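Local coordinates for transcriptional activator, putative (Pyrococcus furiosus, PDB 1RTW), which is of uncertain function, bears the name of a putative transcriptional activator and belongs to the all-helical TENA/THI-4/PQQC family, at residues L51-L56 against S111-G116; D63-F68 against E169-S174. All coordinates share one frame; numbering follows the deposited sequence.

Both contacts join helices of one all-helical subunit, but they share no helix. Contact 1 pairs helix 33-60 with helix 100-115 and is buried. Contact 2 sets the 3-10 turn and first turn of helix 66-89 against helix 159-176 and is partly buried. Their centres lie about 16 Å apart and they do not touch. Both pack apolar side chains without a direct hydrogen bond across. Contact 1 adds a water bridge between backbone carbonyls, whereas contact 2 adds a methyl over a phenylalanine ring. Both regions also face the second subunit: R52 pairs with D63 of that subunit in an intersubunit salt bridge, and D63 of this chain pairs with R52 of the second subunit.

Contact 1 of 2, residues L51-L56 against S111-G116; sequences LRFMAL and SVASLG
The backbone oxygen A113 O is gripped from two sources, a water and the ammonium group of K60. The water donates to A113 O at 3.0 Å. It also donates to L56 O, again at 3.0 Å, and so bridges the two helices by their main chains. K60, one turn beyond L56, hydrogen-bonds A113 O and G116 O. Its charge therefore sits at the C-terminal end of helix 100-115, where it probably offsets the negative end of the helix dipole. G116 is the first residue to leave the helical conformation there.

No hydrogen bond runs directly between the segments. The helix axes approach to 8.9 Å and run in nearly the same direction, 17° apart. The small side chain of A113 is consistent with this close approach. Its methyl points at the other helix and meets two groups. L56 CB lies 3.6 Å from A113 CB. F53 CD1 is also 3.6 Å from A113 CB, and the methyl approaches the ring obliquely. The F53 ring reaches the methyl because CG lies anti to the backbone N (chi1 160°), although its CB does not point straight across. L56 extends further with CD1, which comes 3.8 Å from S114 OG. That is a van der Waals contact; the S114 hydroxyl is hydrogen-bonded to L110 O in its own helix.

Helix 118-142 lies against F53 through A124, L125 and E128, while the selenomethionine M54 packs on S72 and I76 of helix 66-89 and on L125. Other subunits close in as well: A59 of the second subunit packs on L56, and S114 of the third packs on S114. The contact thus joins two neighbouring helices of the bundle close to the tetramer interfaces.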
ATOM      1  N   LEU B  51       7.873   6.055 -12.480  1.00 11.54           N
ATOM      2  CA  LEU B  51       6.709   5.494 -13.143  1.00 11.19           C
ATOM      3  C   LEU B  51       5.859   4.756 -12.096  1.00  9.99           C
ATOM      4  O   LEU B  51       4.642   4.882 -12.079  1.00  8.60           O
ATOM      5  CB  LEU B  51       7.171   4.513 -14.220  1.00 12.79           C
ATOM      6  CG  LEU B  51       6.936   4.801 -15.703  1.00 15.39           C
ATOM      7  CD1 LEU B  51       6.789   6.259 -15.972  1.00 14.13           C
ATOM      8  CD2 LEU B  51       8.080   4.203 -16.497  1.00 16.34           C
ATOM      9  N   ARG B  52       6.524   3.971 -11.252  1.00  8.76           N
ATOM     10  CA  ARG B  52       5.875   3.223 -10.179  1.00 10.02           C
ATOM     11  C   ARG B  52       5.222   4.201  -9.203  1.00  9.97           C
ATOM     12  O   ARG B  52       4.141   3.947  -8.682  1.00 10.80           O
ATOM     13  CB  ARG B  52       6.911   2.376  -9.425  1.00 11.15           C
ATOM     14  CG  ARG B  52       7.491   1.234 -10.224  1.00 11.98           C
ATOM     15  CD  ARG B  52       8.222   0.243  -9.339  1.00 17.48           C
ATOM     16  NE  ARG B  52       8.595  -0.963 -10.078  1.00 21.29           N
ATOM     17  CZ  ARG B  52       9.791  -1.156 -10.625  1.00 22.68           C
ATOM     18  NH1 ARG B  52      10.724  -0.223 -10.505  1.00 27.14           N
ATOM     19  NH2 ARG B  52      10.064  -2.273 -11.294  1.00 15.57           N
ATOM     20  N   PHE B  53       5.902   5.315  -8.959  1.00  9.39           N
ATOM     21  CA  PHE B  53       5.425   6.364  -8.058  1.00 10.65           C
ATOM     22  C   PHE B  53       4.114   6.951  -8.588  1.00 11.58           C
ATOM     23  O   PHE B  53       3.171   7.184  -7.837  1.00 10.92           O
ATOM     24  CB  PHE B  53       6.500   7.450  -7.954  1.00  9.45           C
ATOM     25  CG  PHE B  53       5.995   8.773  -7.471  1.00 11.23           C
ATOM     26  CD1 PHE B  53       5.777   8.993  -6.113  1.00  9.72           C
ATOM     27  CD2 PHE B  53       5.791   9.821  -8.366  1.00  8.58           C
ATOM     28  CE1 PHE B  53       5.370  10.233  -5.647  1.00 10.05           C
ATOM     29  CE2 PHE B  53       5.381  11.073  -7.907  1.00 10.55           C
ATOM     30  CZ  PHE B  53       5.171  11.278  -6.536  1.00  9.21           C
HETATM   31  N   MSE B  54       4.079   7.195  -9.893  1.00 13.12           N
HETATM   32  CA  MSE B  54       2.904   7.730 -10.556  1.00 11.73           C
HETATM   33  C   MSE B  54       1.761   6.725 -10.562  1.00  9.55           C
HETATM   34  O   MSE B  54       0.594   7.104 -10.521  1.00 11.42           O
HETATM   35  CB  MSE B  54       3.243   8.104 -12.000  1.00 15.29           C
HETATM   36  CG  MSE B  54       4.236   9.229 -12.151  1.00 18.55           C
HETATM   37 SE   MSE B  54       4.810   9.389 -13.981  1.00 28.79          SE
HETATM   38  CE  MSE B  54       3.210  10.223 -14.673  1.00 18.16           C
ATOM     39  N   ALA B  55       2.096   5.443 -10.640  1.00  8.05           N
ATOM     40  CA  ALA B  55       1.086   4.404 -10.658  1.00  6.26           C
ATOM     41  C   ALA B  55       0.450   4.308  -9.260  1.00  5.68           C
ATOM     42  O   ALA B  55      -0.739   4.079  -9.111  1.00  5.19           O
ATOM     43  CB  ALA B  55       1.710   3.090 -11.093  1.00  1.80           C
ATOM     44  N   LEU B  56       1.254   4.517  -8.228  1.00  9.62           N
ATOM     45  CA  LEU B  56       0.745   4.493  -6.873  1.00  9.93           C
ATOM     46  C   LEU B  56      -0.233   5.647  -6.679  1.00 11.63           C
ATOM     47  O   LEU B  56      -1.282   5.474  -6.058  1.00 13.90           O
ATOM     48  CB  LEU B  56       1.895   4.590  -5.896  1.00 10.77           C
ATOM     49  CG  LEU B  56       2.608   3.252  -5.758  1.00 12.88           C
ATOM     50  CD1 LEU B  56       3.838   3.421  -4.902  1.00 13.30           C
ATOM     51  CD2 LEU B  56       1.675   2.238  -5.139  1.00 12.50           C
ATOM     52  N   SER B 111       7.512   6.116  -0.552  1.00 16.01           N
ATOM     53  CA  SER B 111       6.924   6.219   0.788  1.00 17.37           C
ATOM     54  C   SER B 111       5.839   7.277   0.802  1.00 15.93           C
ATOM     55  O   SER B 111       4.795   7.087   1.417  1.00 14.47           O
ATOM     56  CB  SER B 111       7.976   6.539   1.846  1.00 18.53           C
ATOM     57  OG  SER B 111       8.798   5.410   2.055  1.00 25.73           O
ATOM     58  N   VAL B 112       6.085   8.396   0.123  1.00 15.33           N
ATOM     59  CA  VAL B 112       5.081   9.446   0.051  1.00 16.21           C
ATOM     60  C   VAL B 112       3.842   8.973  -0.714  1.00 16.76           C
ATOM     61  O   VAL B 112       2.708   9.262  -0.327  1.00 18.08           O
ATOM     62  CB  VAL B 112       5.633  10.707  -0.612  1.00 16.98           C
ATOM     63  CG1 VAL B 112       4.517  11.702  -0.873  1.00 14.70           C
ATOM     64  CG2 VAL B 112       6.694  11.332   0.279  1.00 17.54           C
ATOM     65  N   ALA B 113       4.059   8.228  -1.789  1.00 15.78           N
ATOM     66  CA  ALA B 113       2.950   7.744  -2.593  1.00 16.16           C
ATOM     67  C   ALA B 113       2.147   6.667  -1.865  1.00 15.40           C
ATOM     68  O   ALA B 113       0.936   6.592  -2.014  1.00 14.49           O
ATOM     69  CB  ALA B 113       3.459   7.223  -3.930  1.00 16.58           C
ATOM     70  N   SER B 114       2.824   5.857  -1.062  1.00 15.01           N
ATOM     71  CA  SER B 114       2.170   4.781  -0.320  1.00 16.97           C
ATOM     72  C   SER B 114       1.480   5.175   0.983  1.00 16.93           C
ATOM     73  O   SER B 114       0.385   4.697   1.273  1.00 18.89           O
ATOM     74  CB  SER B 114       3.180   3.680   0.008  1.00 15.23           C
ATOM     75  OG  SER B 114       3.646   3.044  -1.166  1.00 24.85           O
ATOM     76  N   LEU B 115       2.144   6.005   1.778  1.00 16.73           N
ATOM     77  CA  LEU B 115       1.639   6.393   3.086  1.00 19.11           C
ATOM     78  C   LEU B 115       1.188   7.840   3.222  1.00 19.57           C
ATOM     79  O   LEU B 115       0.560   8.207   4.212  1.00 21.42           O
ATOM     80  CB  LEU B 115       2.711   6.086   4.144  1.00 19.05           C
ATOM     81  CG  LEU B 115       3.363   4.695   4.031  1.00 22.10           C
ATOM     82  CD1 LEU B 115       4.470   4.542   5.070  1.00 23.87           C
ATOM     83  CD2 LEU B 115       2.335   3.584   4.197  1.00 18.30           C
ATOM     84  N   GLY B 116       1.523   8.671   2.246  1.00 19.94           N
ATOM     85  CA  GLY B 116       1.122  10.063   2.333  1.00 19.63           C
ATOM     86  C   GLY B 116      -0.260  10.300   1.784  1.00 18.79           C
ATOM     87  O   GLY B 116      -0.915   9.375   1.321  1.00 18.12           O
TER
HETATM   88  O   HOH W   1      -0.721   4.458  -3.331  1.00 35.60           O

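Contact 2 of 2, residues D63-F68 against E169-S174; sequences DDLLPF and EKILNS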
ATOM      1  N   ASP B  63     -11.745   9.901  -9.660  1.00 24.82           N
ATOM      2  CA  ASP B  63     -12.203   9.420 -10.969  1.00 26.67           C
ATOM      3  C   ASP B  63     -11.857  10.319 -12.149  1.00 27.34           C
ATOM      4  O   ASP B  63     -11.447   9.821 -13.193  1.00 28.52           O
ATOM      5  CB  ASP B  63     -13.720   9.194 -10.981  1.00 27.54           C
ATOM      6  CG  ASP B  63     -14.132   7.909 -10.295  1.00 30.19           C
ATOM      7  OD1 ASP B  63     -13.268   7.049 -10.018  1.00 29.69           O
ATOM      8  OD2 ASP B  63     -15.342   7.760 -10.034  1.00 33.47           O
ATOM      9  N   ASP B  64     -12.033  11.634 -11.994  1.00 28.71           N
ATOM     10  CA  ASP B  64     -11.764  12.578 -13.084  1.00 28.31           C
ATOM     11  C   ASP B  64     -10.296  12.753 -13.497  1.00 28.57           C
ATOM     12  O   ASP B  64      -9.992  13.457 -14.462  1.00 28.39           O
ATOM     13  CB  ASP B  64     -12.433  13.942 -12.806  1.00 30.35           C
ATOM     14  CG  ASP B  64     -11.832  14.688 -11.610  1.00 32.39           C
ATOM     15  OD1 ASP B  64     -10.933  14.156 -10.925  1.00 31.70           O
ATOM     16  OD2 ASP B  64     -12.273  15.833 -11.364  1.00 34.21           O
ATOM     17  N   LEU B  65      -9.398  12.089 -12.777  1.00 28.06           N
ATOM     18  CA  LEU B  65      -7.970  12.158 -13.055  1.00 26.99           C
ATOM     19  C   LEU B  65      -7.417  10.864 -13.654  1.00 25.90           C
ATOM     20  O   LEU B  65      -6.274  10.828 -14.118  1.00 24.43           O
ATOM     21  CB  LEU B  65      -7.213  12.500 -11.771  1.00 29.99           C
ATOM     22  CG  LEU B  65      -6.756  13.945 -11.562  1.00 32.23           C
ATOM     23  CD1 LEU B  65      -7.658  14.958 -12.263  1.00 32.45           C
ATOM     24  CD2 LEU B  65      -6.680  14.215 -10.087  1.00 30.66           C
ATOM     25  N   LEU B  66      -8.233   9.811 -13.670  1.00 23.74           N
ATOM     26  CA  LEU B  66      -7.799   8.536 -14.226  1.00 22.57           C
ATOM     27  C   LEU B  66      -7.254   8.657 -15.648  1.00 21.75           C
ATOM     28  O   LEU B  66      -6.196   8.109 -15.941  1.00 22.30           O
ATOM     29  CB  LEU B  66      -8.910   7.486 -14.137  1.00 20.22           C
ATOM     30  CG  LEU B  66      -9.273   7.151 -12.685  1.00 21.95           C
ATOM     31  CD1 LEU B  66     -10.381   6.114 -12.629  1.00 20.82           C
ATOM     32  CD2 LEU B  66      -8.049   6.646 -11.945  1.00 19.33           C
ATOM     33  N   PRO B  67      -7.948   9.400 -16.537  1.00 23.48           N
ATOM     34  CA  PRO B  67      -7.473   9.562 -17.920  1.00 23.13           C
ATOM     35  C   PRO B  67      -6.112  10.276 -17.965  1.00 22.25           C
ATOM     36  O   PRO B  67      -5.233   9.905 -18.744  1.00 22.18           O
ATOM     37  CB  PRO B  67      -8.569  10.429 -18.561  1.00 24.63           C
ATOM     38  CG  PRO B  67      -9.793  10.060 -17.790  1.00 24.66           C
ATOM     39  CD  PRO B  67      -9.267  10.045 -16.373  1.00 23.93           C
ATOM     40  N   PHE B  68      -5.950  11.296 -17.123  1.00 19.69           N
ATOM     41  CA  PHE B  68      -4.704  12.053 -17.055  1.00 18.52           C
ATOM     42  C   PHE B  68      -3.549  11.136 -16.664  1.00 16.74           C
ATOM     43  O   PHE B  68      -2.493  11.144 -17.297  1.00 15.57           O
ATOM     44  CB  PHE B  68      -4.839  13.209 -16.050  1.00 19.10           C
ATOM     45  CG  PHE B  68      -3.523  13.719 -15.523  1.00 18.62           C
ATOM     46  CD1 PHE B  68      -2.731  14.565 -16.288  1.00 17.19           C
ATOM     47  CD2 PHE B  68      -3.067  13.327 -14.269  1.00 19.35           C
ATOM     48  CE1 PHE B  68      -1.505  15.012 -15.819  1.00 16.19           C
ATOM     49  CE2 PHE B  68      -1.837  13.770 -13.793  1.00 20.01           C
ATOM     50  CZ  PHE B  68      -1.058  14.613 -14.573  1.00 21.30           C
ATOM     51  N   GLU B 169       0.253  21.382 -12.863  1.00 25.08           N
ATOM     52  CA  GLU B 169       0.149  22.610 -12.093  1.00 29.72           C
ATOM     53  C   GLU B 169      -1.310  23.002 -11.865  1.00 30.13           C
ATOM     54  O   GLU B 169      -1.724  23.259 -10.732  1.00 27.27           O
ATOM     55  CB  GLU B 169       0.887  23.731 -12.831  1.00 33.75           C
ATOM     56  CG  GLU B 169       0.983  25.040 -12.082  1.00 39.66           C
ATOM     57  CD  GLU B 169       1.729  26.114 -12.862  1.00 45.66           C
ATOM     58  OE1 GLU B 169       2.811  25.822 -13.429  1.00 46.98           O
ATOM     59  OE2 GLU B 169       1.233  27.261 -12.898  1.00 46.74           O
ATOM     60  N   LYS B 170      -2.084  23.009 -12.946  1.00 32.25           N
ATOM     61  CA  LYS B 170      -3.495  23.370 -12.897  1.00 34.75           C
ATOM     62  C   LYS B 170      -4.282  22.423 -11.991  1.00 34.02           C
ATOM     63  O   LYS B 170      -5.151  22.866 -11.231  1.00 35.72           O
ATOM     64  CB  LYS B 170      -4.083  23.386 -14.311  1.00 39.50           C
ATOM     65  CG  LYS B 170      -5.462  24.004 -14.410  1.00 45.13           C
ATOM     66  CD  LYS B 170      -5.915  24.074 -15.859  1.00 52.78           C
ATOM     67  CE  LYS B 170      -7.327  24.644 -15.985  1.00 55.87           C
ATOM     68  NZ  LYS B 170      -8.342  23.791 -15.305  1.00 58.34           N
ATOM     69  N   ILE B 171      -3.965  21.128 -12.062  1.00 30.08           N
ATOM     70  CA  ILE B 171      -4.623  20.124 -11.227  1.00 25.00           C
ATOM     71  C   ILE B 171      -4.249  20.315  -9.759  1.00 23.44           C
ATOM     72  O   ILE B 171      -5.122  20.282  -8.887  1.00 22.42           O
ATOM     73  CB  ILE B 171      -4.258  18.692 -11.682  1.00 23.23           C
ATOM     74  CG1 ILE B 171      -4.862  18.426 -13.051  1.00 22.57           C
ATOM     75  CG2 ILE B 171      -4.786  17.668 -10.695  1.00 21.93           C
ATOM     76  CD1 ILE B 171      -4.380  17.148 -13.685  1.00 26.48           C
ATOM     77  N   LEU B 172      -2.956  20.506  -9.497  1.00 22.66           N
ATOM     78  CA  LEU B 172      -2.445  20.723  -8.144  1.00 23.41           C
ATOM     79  C   LEU B 172      -3.078  21.941  -7.476  1.00 25.58           C
ATOM     80  O   LEU B 172      -3.618  21.851  -6.373  1.00 24.75           O
ATOM     81  CB  LEU B 172      -0.929  20.926  -8.170  1.00 21.08           C
ATOM     82  CG  LEU B 172      -0.272  21.205  -6.817  1.00 19.44           C
ATOM     83  CD1 LEU B 172      -0.414  19.981  -5.913  1.00 16.68           C
ATOM     84  CD2 LEU B 172       1.196  21.567  -7.015  1.00 15.51           C
ATOM     85  N   ASN B 173      -2.968  23.089  -8.135  1.00 29.24           N
ATOM     86  CA  ASN B 173      -3.517  24.335  -7.614  1.00 31.81           C
ATOM     87  C   ASN B 173      -4.977  24.201  -7.223  1.00 31.94           C
ATOM     88  O   ASN B 173      -5.410  24.736  -6.207  1.00 31.26           O
ATOM     89  CB  ASN B 173      -3.362  25.444  -8.650  1.00 32.13           C
ATOM     90  CG  ASN B 173      -1.977  26.028  -8.658  1.00 30.63           C
ATOM     91  OD1 ASN B 173      -1.287  26.018  -7.640  1.00 33.32           O
ATOM     92  ND2 ASN B 173      -1.566  26.568  -9.799  1.00 31.31           N
ATOM     93  N   SER B 174      -5.714  23.465  -8.044  1.00 32.70           N
ATOM     94  CA  SER B 174      -7.134  23.221  -7.851  1.00 33.98           C
ATOM     95  C   SER B 174      -7.444  22.265  -6.692  1.00 34.28           C
ATOM     96  O   SER B 174      -8.516  22.356  -6.083  1.00 33.82           O
ATOM     97  CB  SER B 174      -7.717  22.677  -9.151  1.00 34.22           C
ATOM     98  OG  SER B 174      -9.104  22.453  -9.038  1.00 38.69           O
TER
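L65 and I171 hold the closest pair of CA atoms across the contact, 8.8 Å apart, so the side chains must fill the distance between the backbones. Residues 63-65 form a short 3-10 turn that leads into helix 66-89. L66 N closes this turn with a hydrogen bond to D63 O, 3.2 Å long, where helix 66-89 begins. Segment 169-174 is regular helix.

I171 carries its side of the contact alone. CG1 lies anti to the carbonyl carbon (chi1 -67°) and brings CD1 over the F68 ring. I171 CD1 sits 3.9 Å from the centroid of that ring, 7° off the ring normal. This is a CH-pi contact centred on one face. I171 CD1 also comes within 4.2 Å of L65 CD1. The other branch meets L65 too, with I171 CG2 4.0 Å from L65 CD2, and the two side chains run alongside each other in opposite directions. No hydrogen bond crosses between the segments.

F68 also packs on R167 and I168, earlier in helix 159-176. I171 also packs on F122 of helix 118-142, and L172 packs on that helix and on helix 2-8. The contact thus packs the 3-10 turn and first turn of helix 66-89 against helix 159-176, with helices 118-142 and 2-8 adjoining.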